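Local atomic coordinates of amine oxidase (Emericella nidulans, PDB entry 3PGB), a protein that probably oxidises primary amines, using a copper ion and a topaquinone cofactor formed from one of its own tyrosines. Residues P112-A117 against V376-G381; I199-L204 against A293-G298; L275-N280 against E285-F290; F352-A357 against Y490-D495. All coordinates share one frame; numbering follows the deposited sequence.

Contact 1: P112-A117 against V376-G381; sequences PNKSEA and VLYELG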
# COMPACT_ATOMS: atom_id res chain seq x y z
N PRO A 112 -10.37 -31.38 -10.38
CA PRO A 112 -11.37 -32.18 -9.68
C PRO A 112 -12.22 -31.33 -8.74
O PRO A 112 -11.77 -30.28 -8.28
CB PRO A 112 -10.52 -33.19 -8.88
CG PRO A 112 -9.23 -32.54 -8.70
CD PRO A 112 -9.01 -31.68 -9.91
N ASN A 113 -13.44 -31.78 -8.50
CA ASN A 113 -14.34 -31.12 -7.59
C ASN A 113 -13.75 -31.10 -6.18
O ASN A 113 -13.03 -32.02 -5.79
CB ASN A 113 -15.70 -31.85 -7.59
CG ASN A 113 -16.44 -31.71 -8.91
OD1 ASN A 113 -16.23 -30.76 -9.66
ND2 ASN A 113 -17.32 -32.67 -9.20
N LYS A 114 -14.06 -30.04 -5.43
CA LYS A 114 -13.58 -29.92 -4.05
C LYS A 114 -14.05 -31.10 -3.20
O LYS A 114 -13.32 -31.57 -2.32
CB LYS A 114 -14.07 -28.60 -3.44
CG LYS A 114 -13.52 -28.28 -2.06
CD LYS A 114 -14.11 -26.98 -1.54
CE LYS A 114 -13.71 -26.72 -0.10
NZ LYS A 114 -13.98 -25.30 0.30
N SER A 115 -15.26 -31.59 -3.47
CA SER A 115 -15.82 -32.73 -2.74
C SER A 115 -15.03 -34.02 -2.99
O SER A 115 -15.06 -34.92 -2.15
CB SER A 115 -17.30 -32.91 -3.10
OG SER A 115 -17.49 -33.02 -4.51
N GLU A 116 -14.33 -34.11 -4.13
CA GLU A 116 -13.38 -35.20 -4.40
C GLU A 116 -12.01 -34.95 -3.77
O GLU A 116 -11.38 -35.87 -3.25
CB GLU A 116 -13.13 -35.36 -5.91
CG GLU A 116 -14.23 -36.03 -6.71
CD GLU A 116 -13.84 -36.14 -8.17
OE1 GLU A 116 -13.29 -37.20 -8.56
OE2 GLU A 116 -14.04 -35.15 -8.93
N ALA A 117 -11.55 -33.70 -3.84
CA ALA A 117 -10.20 -33.34 -3.40
C ALA A 117 -10.05 -33.40 -1.87
O ALA A 117 -9.06 -33.94 -1.38
CB ALA A 117 -9.84 -31.97 -3.91
N VAL A 376 -6.16 -22.77 5.66
CA VAL A 376 -6.89 -21.49 5.73
C VAL A 376 -7.58 -21.17 4.40
O VAL A 376 -8.63 -20.53 4.40
CB VAL A 376 -5.98 -20.32 6.17
CG1 VAL A 376 -4.89 -20.81 7.12
CG2 VAL A 376 -5.38 -19.61 4.98
N LEU A 377 -7.01 -21.62 3.29
CA LEU A 377 -7.60 -21.44 1.96
C LEU A 377 -7.45 -22.71 1.13
O LEU A 377 -6.34 -23.19 0.91
CB LEU A 377 -6.91 -20.28 1.23
CG LEU A 377 -7.14 -18.85 1.76
CD1 LEU A 377 -5.86 -18.03 1.71
CD2 LEU A 377 -8.25 -18.15 0.99
N TYR A 378 -8.58 -23.25 0.67
CA TYR A 378 -8.55 -24.39 -0.25
C TYR A 378 -8.02 -23.95 -1.61
O TYR A 378 -7.32 -24.71 -2.27
CB TYR A 378 -9.95 -25.02 -0.41
CG TYR A 378 -10.02 -26.06 -1.51
CD1 TYR A 378 -9.54 -27.34 -1.32
CD2 TYR A 378 -10.55 -25.74 -2.76
CE1 TYR A 378 -9.58 -28.29 -2.33
CE2 TYR A 378 -10.59 -26.68 -3.78
CZ TYR A 378 -10.11 -27.95 -3.56
OH TYR A 378 -10.16 -28.88 -4.57
N GLU A 379 -8.36 -22.73 -2.01
CA GLU A 379 -8.05 -22.22 -3.34
C GLU A 379 -7.93 -20.69 -3.34
O GLU A 379 -8.77 -20.01 -2.75
CB GLU A 379 -9.12 -22.67 -4.34
CG GLU A 379 -8.84 -22.23 -5.79
CD GLU A 379 -9.99 -22.54 -6.75
OE1 GLU A 379 -9.79 -22.35 -7.97
OE2 GLU A 379 -11.09 -22.95 -6.30
N LEU A 380 -6.89 -20.18 -3.99
CA LEU A 380 -6.68 -18.75 -4.20
C LEU A 380 -6.14 -18.57 -5.62
O LEU A 380 -5.15 -19.19 -5.99
CB LEU A 380 -5.68 -18.20 -3.18
CG LEU A 380 -5.35 -16.70 -3.15
CD1 LEU A 380 -6.59 -15.84 -2.97
CD2 LEU A 380 -4.35 -16.41 -2.02
N GLY A 381 -6.79 -17.74 -6.43
CA GLY A 381 -6.33 -17.58 -7.81
C GLY A 381 -7.04 -16.54 -8.64
O GLY A 381 -8.21 -16.25 -8.40
O HOH W 1 -10.69 -28.16 -6.89

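Contact 2: I199-L204 against A293-G298; sequences IADITL and AYWSPG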
# COMPACT_ATOMS: atom_id res chain seq x y z
N ILE A 199 -10.27 4.07 -49.96
CA ILE A 199 -9.80 5.37 -49.46
C ILE A 199 -8.27 5.41 -49.32
O ILE A 199 -7.74 6.12 -48.47
CB ILE A 199 -10.47 5.72 -48.11
CG1 ILE A 199 -10.08 4.75 -47.00
CG2 ILE A 199 -11.98 5.72 -48.26
CD1 ILE A 199 -10.38 5.27 -45.62
N ALA A 200 -7.57 4.66 -50.18
CA ALA A 200 -6.11 4.61 -50.14
C ALA A 200 -5.50 5.98 -50.43
O ALA A 200 -4.52 6.38 -49.81
CB ALA A 200 -5.59 3.61 -51.14
N ASP A 201 -6.09 6.70 -51.39
CA ASP A 201 -5.66 8.05 -51.70
C ASP A 201 -5.82 8.97 -50.48
O ASP A 201 -5.00 9.87 -50.27
CB ASP A 201 -6.44 8.61 -52.90
CG ASP A 201 -7.92 8.77 -52.61
OD1 ASP A 201 -8.53 7.83 -52.05
OD2 ASP A 201 -8.48 9.84 -52.94
N ILE A 202 -6.87 8.74 -49.70
CA ILE A 202 -7.14 9.54 -48.51
C ILE A 202 -6.18 9.21 -47.37
O ILE A 202 -5.69 10.13 -46.71
CB ILE A 202 -8.60 9.37 -48.02
CG1 ILE A 202 -9.56 9.99 -49.03
CG2 ILE A 202 -8.78 10.02 -46.65
CD1 ILE A 202 -11.02 9.80 -48.69
N THR A 203 -5.89 7.93 -47.16
CA THR A 203 -4.94 7.53 -46.11
C THR A 203 -3.51 7.94 -46.44
O THR A 203 -2.68 8.08 -45.55
CB THR A 203 -5.00 6.01 -45.78
OG1 THR A 203 -4.49 5.23 -46.88
CG2 THR A 203 -6.43 5.59 -45.45
N LEU A 204 -3.23 8.12 -47.73
CA LEU A 204 -1.93 8.63 -48.19
C LEU A 204 -1.81 10.12 -47.91
O LEU A 204 -0.76 10.60 -47.50
CB LEU A 204 -1.74 8.38 -49.69
CG LEU A 204 -0.96 7.12 -50.09
CD1 LEU A 204 -1.14 6.84 -51.58
CD2 LEU A 204 0.52 7.28 -49.74
N ALA A 293 -16.67 14.82 -48.77
CA ALA A 293 -16.38 15.73 -47.67
C ALA A 293 -14.88 15.96 -47.51
O ALA A 293 -14.44 17.10 -47.37
CB ALA A 293 -16.97 15.20 -46.37
N TYR A 294 -14.09 14.88 -47.55
CA TYR A 294 -12.64 14.96 -47.37
C TYR A 294 -12.01 15.96 -48.33
O TYR A 294 -11.36 16.93 -47.90
CB TYR A 294 -11.98 13.59 -47.55
CG TYR A 294 -10.50 13.61 -47.24
CD1 TYR A 294 -9.56 13.72 -48.25
CD2 TYR A 294 -10.05 13.55 -45.92
CE1 TYR A 294 -8.20 13.75 -47.96
CE2 TYR A 294 -8.70 13.58 -45.62
CZ TYR A 294 -7.78 13.68 -46.64
OH TYR A 294 -6.44 13.71 -46.35
N TRP A 295 -12.22 15.74 -49.63
CA TRP A 295 -11.60 16.56 -50.67
C TRP A 295 -12.29 17.91 -50.93
O TRP A 295 -11.87 18.66 -51.81
CB TRP A 295 -11.51 15.77 -51.99
CG TRP A 295 -10.66 14.54 -51.91
CD1 TRP A 295 -11.09 13.24 -51.95
CD2 TRP A 295 -9.23 14.48 -51.80
NE1 TRP A 295 -10.02 12.39 -51.86
CE2 TRP A 295 -8.87 13.12 -51.76
CE3 TRP A 295 -8.23 15.45 -51.71
CZ2 TRP A 295 -7.54 12.70 -51.66
CZ3 TRP A 295 -6.90 15.03 -51.60
CH2 TRP A 295 -6.58 13.67 -51.57
N SER A 296 -13.35 18.23 -50.18
CA SER A 296 -13.94 19.57 -50.24
C SER A 296 -13.00 20.62 -49.66
O SER A 296 -12.21 20.31 -48.75
CB SER A 296 -15.26 19.62 -49.46
OG SER A 296 -16.24 18.82 -50.07
N PRO A 297 -13.07 21.86 -50.16
CA PRO A 297 -12.29 22.93 -49.53
C PRO A 297 -12.77 23.19 -48.11
O PRO A 297 -13.97 23.11 -47.85
CB PRO A 297 -12.54 24.15 -50.43
CG PRO A 297 -13.72 23.79 -51.27
CD PRO A 297 -13.73 22.31 -51.40
N GLY A 298 -11.83 23.47 -47.21
CA GLY A 298 -12.15 23.76 -45.81
C GLY A 298 -12.16 22.56 -44.87
O GLY A 298 -12.32 22.71 -43.65

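Contact 3: L275-N280 against E285-F290; sequences LGWMYN and ETTEEF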
# COMPACT_ATOMS: atom_id res chain seq x y z
N LEU A 275 -21.64 0.35 -42.37
CA LEU A 275 -22.64 1.16 -41.68
C LEU A 275 -22.24 2.64 -41.57
O LEU A 275 -23.11 3.50 -41.40
CB LEU A 275 -22.94 0.59 -40.29
CG LEU A 275 -23.63 -0.78 -40.26
CD1 LEU A 275 -23.91 -1.19 -38.82
CD2 LEU A 275 -24.92 -0.80 -41.06
N GLY A 276 -20.95 2.93 -41.67
CA GLY A 276 -20.49 4.31 -41.67
C GLY A 276 -19.02 4.53 -41.35
O GLY A 276 -18.28 3.58 -41.10
N TRP A 277 -18.62 5.80 -41.39
CA TRP A 277 -17.28 6.26 -41.04
C TRP A 277 -17.40 7.33 -39.97
O TRP A 277 -18.43 7.99 -39.87
CB TRP A 277 -16.60 6.89 -42.25
CG TRP A 277 -16.26 5.96 -43.38
CD1 TRP A 277 -17.04 5.65 -44.45
CD2 TRP A 277 -15.02 5.27 -43.57
NE1 TRP A 277 -16.38 4.79 -45.29
CE2 TRP A 277 -15.13 4.54 -44.77
CE3 TRP A 277 -13.83 5.19 -42.84
CZ2 TRP A 277 -14.10 3.73 -45.26
CZ3 TRP A 277 -12.81 4.38 -43.32
CH2 TRP A 277 -12.95 3.67 -44.52
N MET A 278 -16.35 7.54 -39.18
CA MET A 278 -16.26 8.72 -38.30
C MET A 278 -14.87 9.34 -38.36
O MET A 278 -13.88 8.63 -38.46
CB MET A 278 -16.63 8.39 -36.85
CG MET A 278 -16.88 9.63 -35.97
SD MET A 278 -15.40 10.45 -35.29
CE MET A 278 -15.00 9.33 -33.95
N TYR A 279 -14.83 10.66 -38.32
CA TYR A 279 -13.58 11.41 -38.29
C TYR A 279 -13.84 12.80 -37.71
O TYR A 279 -14.78 13.48 -38.11
CB TYR A 279 -12.97 11.53 -39.69
CG TYR A 279 -11.55 12.05 -39.69
CD1 TYR A 279 -10.48 11.18 -39.47
CD2 TYR A 279 -11.27 13.39 -39.90
CE1 TYR A 279 -9.17 11.65 -39.47
CE2 TYR A 279 -9.95 13.87 -39.90
CZ TYR A 279 -8.91 12.99 -39.68
OH TYR A 279 -7.61 13.44 -39.67
N ASN A 280 -13.01 13.21 -36.75
CA ASN A 280 -13.15 14.52 -36.13
C ASN A 280 -14.59 14.77 -35.66
O ASN A 280 -15.14 15.84 -35.89
CB ASN A 280 -12.69 15.60 -37.12
CG ASN A 280 -12.34 16.92 -36.44
OD1 ASN A 280 -12.22 16.99 -35.21
ND2 ASN A 280 -12.17 17.96 -37.24
N GLU A 285 -22.55 8.28 -43.33
CA GLU A 285 -23.20 6.98 -43.56
C GLU A 285 -22.54 6.14 -44.68
O GLU A 285 -22.57 4.91 -44.61
CB GLU A 285 -24.70 7.16 -43.85
CG GLU A 285 -25.51 5.86 -43.75
CD GLU A 285 -27.01 6.04 -44.03
OE1 GLU A 285 -27.43 7.12 -44.50
OE2 GLU A 285 -27.77 5.07 -43.78
N THR A 286 -21.96 6.78 -45.68
CA THR A 286 -21.36 6.05 -46.81
C THR A 286 -19.95 6.55 -47.14
O THR A 286 -19.57 7.66 -46.74
CB THR A 286 -22.22 6.16 -48.08
OG1 THR A 286 -22.10 7.47 -48.65
CG2 THR A 286 -23.69 5.87 -47.78
N THR A 287 -19.20 5.73 -47.87
CA THR A 287 -17.86 6.10 -48.31
C THR A 287 -17.89 7.28 -49.29
O THR A 287 -17.04 8.17 -49.22
CB THR A 287 -17.13 4.89 -48.97
OG1 THR A 287 -17.00 3.83 -48.02
CG2 THR A 287 -15.75 5.28 -49.47
N GLU A 288 -18.87 7.30 -50.19
CA GLU A 288 -19.04 8.40 -51.14
C GLU A 288 -19.16 9.73 -50.39
O GLU A 288 -18.51 10.70 -50.75
CB GLU A 288 -20.29 8.17 -52.02
CG GLU A 288 -20.47 9.18 -53.18
CD GLU A 288 -21.93 9.66 -53.35
OE1 GLU A 288 -22.58 9.27 -54.36
OE2 GLU A 288 -22.42 10.42 -52.48
N GLU A 289 -19.99 9.74 -49.35
CA GLU A 289 -20.20 10.94 -48.53
C GLU A 289 -18.93 11.41 -47.82
O GLU A 289 -18.69 12.61 -47.72
CB GLU A 289 -21.30 10.70 -47.50
CG GLU A 289 -22.70 10.59 -48.09
CD GLU A 289 -23.75 10.26 -47.05
OE1 GLU A 289 -24.80 10.95 -47.02
OE2 GLU A 289 -23.54 9.32 -46.25
N PHE A 290 -18.13 10.47 -47.33
CA PHE A 290 -16.85 10.79 -46.70
C PHE A 290 -15.85 11.32 -47.72
O PHE A 290 -15.18 12.32 -47.47
CB PHE A 290 -16.27 9.57 -45.99
CG PHE A 290 -14.91 9.81 -45.39
CD1 PHE A 290 -13.79 9.12 -45.85
CD2 PHE A 290 -14.74 10.74 -44.36
CE1 PHE A 290 -12.55 9.35 -45.30
CE2 PHE A 290 -13.49 10.97 -43.81
CZ PHE A 290 -12.39 10.27 -44.28

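Contact 4: F352-A357 against Y490-D495; sequences FSFYIA and YNFHMD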
# COMPACT_ATOMS: atom_id res chain seq x y z
N PHE A 352 4.14 -22.02 6.54
CA PHE A 352 3.23 -22.04 5.40
C PHE A 352 3.53 -23.20 4.45
O PHE A 352 4.67 -23.63 4.31
CB PHE A 352 3.34 -20.75 4.59
CG PHE A 352 2.66 -19.57 5.21
CD1 PHE A 352 1.30 -19.35 5.01
CD2 PHE A 352 3.37 -18.66 5.98
CE1 PHE A 352 0.66 -18.26 5.57
CE2 PHE A 352 2.73 -17.57 6.54
CZ PHE A 352 1.38 -17.37 6.34
N SER A 353 2.49 -23.67 3.77
CA SER A 353 2.65 -24.62 2.67
C SER A 353 1.52 -24.43 1.68
O SER A 353 0.44 -23.96 2.05
CB SER A 353 2.67 -26.07 3.17
OG SER A 353 1.41 -26.45 3.69
N PHE A 354 1.76 -24.80 0.42
CA PHE A 354 0.73 -24.72 -0.61
C PHE A 354 1.14 -25.47 -1.87
O PHE A 354 2.32 -25.77 -2.06
CB PHE A 354 0.42 -23.26 -0.95
CG PHE A 354 1.61 -22.48 -1.45
CD1 PHE A 354 2.38 -21.75 -0.58
CD2 PHE A 354 1.94 -22.48 -2.80
CE1 PHE A 354 3.48 -21.03 -1.03
CE2 PHE A 354 3.03 -21.77 -3.27
CZ PHE A 354 3.80 -21.03 -2.38
N TYR A 355 0.15 -25.76 -2.72
CA TYR A 355 0.40 -26.35 -4.03
C TYR A 355 0.24 -25.29 -5.11
O TYR A 355 -0.60 -24.41 -5.01
CB TYR A 355 -0.59 -27.49 -4.32
CG TYR A 355 -0.40 -28.73 -3.48
CD1 TYR A 355 -0.84 -28.77 -2.16
CD2 TYR A 355 0.18 -29.87 -4.01
CE1 TYR A 355 -0.69 -29.91 -1.38
CE2 TYR A 355 0.34 -31.02 -3.24
CZ TYR A 355 -0.10 -31.04 -1.93
OH TYR A 355 0.06 -32.18 -1.17
N ILE A 356 1.06 -25.40 -6.15
CA ILE A 356 1.00 -24.52 -7.31
C ILE A 356 0.19 -25.20 -8.41
O ILE A 356 0.36 -26.39 -8.68
CB ILE A 356 2.43 -24.21 -7.83
CG1 ILE A 356 3.19 -23.38 -6.79
CG2 ILE A 356 2.40 -23.49 -9.17
CD1 ILE A 356 4.67 -23.23 -7.12
N ALA A 357 -0.71 -24.44 -9.02
CA ALA A 357 -1.46 -24.89 -10.19
C ALA A 357 -1.34 -23.85 -11.29
O ALA A 357 -1.02 -22.69 -11.01
CB ALA A 357 -2.91 -25.12 -9.84
N TYR A 490 2.27 -13.30 -4.78
CA TYR A 490 1.66 -13.84 -3.57
C TYR A 490 2.66 -13.79 -2.44
O TYR A 490 3.70 -14.44 -2.51
CB TYR A 490 1.18 -15.28 -3.80
CG TYR A 490 -0.03 -15.34 -4.69
CD1 TYR A 490 0.09 -15.60 -6.05
CD2 TYR A 490 -1.30 -15.10 -4.17
CE1 TYR A 490 -1.02 -15.63 -6.88
CE2 TYR A 490 -2.41 -15.14 -4.99
CZ TYR A 490 -2.27 -15.40 -6.33
OH TYR A 490 -3.38 -15.44 -7.13
N ASN A 491 2.35 -13.02 -1.41
CA ASN A 491 3.26 -12.79 -0.29
C ASN A 491 2.85 -13.61 0.92
O ASN A 491 1.67 -13.78 1.18
CB ASN A 491 3.24 -11.32 0.11
CG ASN A 491 3.82 -10.42 -0.95
OD1 ASN A 491 4.86 -10.72 -1.53
ND2 ASN A 491 3.16 -9.29 -1.20
N PHE A 492 3.84 -14.08 1.68
CA PHE A 492 3.59 -14.74 2.96
C PHE A 492 4.53 -14.16 4.00
O PHE A 492 5.73 -14.08 3.76
CB PHE A 492 3.80 -16.24 2.83
CG PHE A 492 2.99 -16.86 1.74
CD1 PHE A 492 3.47 -16.89 0.44
CD2 PHE A 492 1.76 -17.41 2.00
CE1 PHE A 492 2.72 -17.45 -0.58
CE2 PHE A 492 1.00 -17.98 1.00
CZ PHE A 492 1.49 -18.00 -0.30
N HIS A 493 4.00 -13.79 5.16
CA HIS A 493 4.77 -13.11 6.20
C HIS A 493 4.79 -13.87 7.52
O HIS A 493 3.94 -14.72 7.78
CB HIS A 493 4.21 -11.72 6.41
CG HIS A 493 4.28 -10.86 5.20
ND1 HIS A 493 3.36 -10.94 4.17
CD2 HIS A 493 5.16 -9.89 4.83
CE1 HIS A 493 3.67 -10.06 3.24
NE2 HIS A 493 4.76 -9.42 3.61
N MET A 494 5.77 -13.53 8.36
CA MET A 494 5.97 -14.22 9.63
C MET A 494 4.92 -13.91 10.69
O MET A 494 4.87 -14.58 11.72
CB MET A 494 7.37 -13.92 10.19
CG MET A 494 8.50 -14.55 9.40
SD MET A 494 8.39 -16.35 9.35
CE MET A 494 8.83 -16.76 11.04
N ASP A 495 4.06 -12.92 10.44
CA ASP A 495 2.88 -12.66 11.29
C ASP A 495 1.64 -13.44 10.82
O ASP A 495 0.57 -13.32 11.42
CB ASP A 495 2.58 -11.16 11.34
CG ASP A 495 2.19 -10.58 9.97
OD1 ASP A 495 1.67 -9.44 9.94
OD2 ASP A 495 2.40 -11.24 8.94

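Contact 1: P112-A117 against V376-G381
K114 lies along the ring of Y378. This joins the first turn of helix 114-122 to strand 374-389 of the enzyme domain, whose beta-sandwich fold is that of the copper amine oxidases. The lysine sets out with CG anti to its backbone N (chi1 -173°) and stays extended beyond that. CB is 4.0 Å from Y378 CZ, near the hydroxyl end of the ring. CG sits over the middle of the face, 3.7 Å from the ring centroid and 11° off the normal, a CH-pi contact. CD moves on above Y378 CD2, and CE reaches Y378 CG at 4.0 Å. The two side chains thus run past each other in opposite directions.

The lysine tip passes the root of the tyrosine, and NZ forms salt bridges with D541, D543 and D687. These three aspartates also belong to a calcium site, so the ammonium group probably offsets part of their gathered negative charge. The aliphatic part of the lysine passes over the tyrosine ring on its way to that cluster.

At the other end, Y378 OH is hydrogen-bonded to W68 NE1. A117 CB comes in at the ring edge, 3.2 Å from Y378 OH. A water in the ring plane bridges the segments: it is hydrogen-bonded to Y378 OH and donates to P112 O at 2.8 Å.

Contact 2: I199-L204 against A293-G298
I202 points its CG2 methyl down onto the ring of Y294. The methyl carbon is 3.7 Å from the ring centroid and 9° off the normal, a CH-pi contact over the centre of the face. I202 CG1 lies beside the backbone N, which leaves CG2 anti to that N and facing the tyrosine. The same isoleucine meets W295 obliquely, with CG1 3.7 Å from W295 NE1.

Y294 turns its edge to the indole, with CD1 over the middle of the indole face. D201 approaches the indole edge. Its carboxylate is turned 29° from the ring plane, and W295 NE1 donates to D201 OD2 over 3.2 Å. The N-H...O angle of 126° makes this a weak bond.

The contact ties the start of helix 200-207 to the end of helix 287-294 and the turn after it, far from the copper and calcium sites. Y294 OH is hydrogen-bonded to D205, one turn further along the first helix. D201 OD2 has its stronger partner in R291, a salt bridge. The bent indole bond therefore probably adds little, and the hold rests mainly on the isoleucine packing and on these outer polar links.

Contact 3: L275-N280 against E285-F290
L275 meets E285 through the backbone, the two carbonyl oxygens L275 O and E285 O being 3.5 Å apart. L275 and G276 both face K261 on the neighbouring strand, a classic beta bulge. G276 brings its CA to 3.7 Å from E285 O.

W277 comes next and points at the helix. Its NE1 donates to T287 OG1 over 3.0 Å at 165°, nearly straight. The oxygen lies only 8° out of the indole plane, so the N-H is met squarely at the ring edge. T287 places OG1 anti to its own carbonyl carbon (chi1 -61°), which carries the hydroxyl to the indole. The W277 five-membered ring and the F290 ring are close to parallel, but they are slid apart and barely overlap.

Strand 273-279 is the last but one of a five-stranded antiparallel sheet and pairs with the short edge strand 282-284, after which the chain enters helix 287-294. T286 and E289 close the helix start as a capping box: E289 N donates to T286 OG1 at 3.2 Å, and T286 N returns a weak bond to E289 OE2.

M278 faces away and packs on W565 of the second subunit. Y279 CB touches F290 CE2 at 4.2 Å, while Y279 OH is hydrogen-bonded to L302 N.

Contact 4: F352-A357 against Y490-D495
H493 O lies at the edge of the F352 ring, near its plane and 3.3 Å from F352 CE2. It is the closest polar approach between the segments, which share no hydrogen bond. The imidazole of H493 turns elsewhere: its ring stacks on Y472 and ND1 bonds to T497 O.

The rest of the contact is aromatic. F492 meets one face of F352, with CD2 3.6 Å from F352 CD1 and offset toward the rim. F492 CB also sits over that face, 4.1 Å from the ring centroid, as a CH-pi contact. The two ring planes are inclined at 58°. F354 meets the other end of F492. These two rings are nearly parallel, at 10°, but slid apart with their centroids 5.1 Å from each other. Only their rims touch, F354 CE1 to F492 CE1 at 3.7 Å.

Strands 352-359 and 486-492 are not hydrogen-bonded partners. They face each other through side chains inside the beta sandwich of the enzyme domain. F354 takes the crowded position between its backbone N and carbonyl carbon (chi1 59°), and this brings its ring against F492. W349 packs on F492 and adds a further aromatic ring, and L475 packs on F354.

Past the end of the strand the chain reaches the dimer interface, where D495 OD1 is hydrogen-bonded to T711 OG1 of the second subunit.

Overall arrangement
The contacts form two groups on opposite sides of the chain's centre. Contacts 1 and 4 are buried in or against the enzyme domain, with centres about 15 Å apart. They meet where L380 and G381 pack on Y490. Contacts 2 and 3 are partly exposed and lie further from the centre of the chain. Both use helix 287-294, and I199 and I202 of contact 2 pack on W277 and F290 of contact 3. Contact 4 is almost wholly aromatic, as suits a sandwich interior. Contact 1 adds a lysine bound to calcium-site aspartates. Contacts 2 and 3 each mix apolar packing with an indole N-H bond, weak in contact 2 and nearly straight in contact 3.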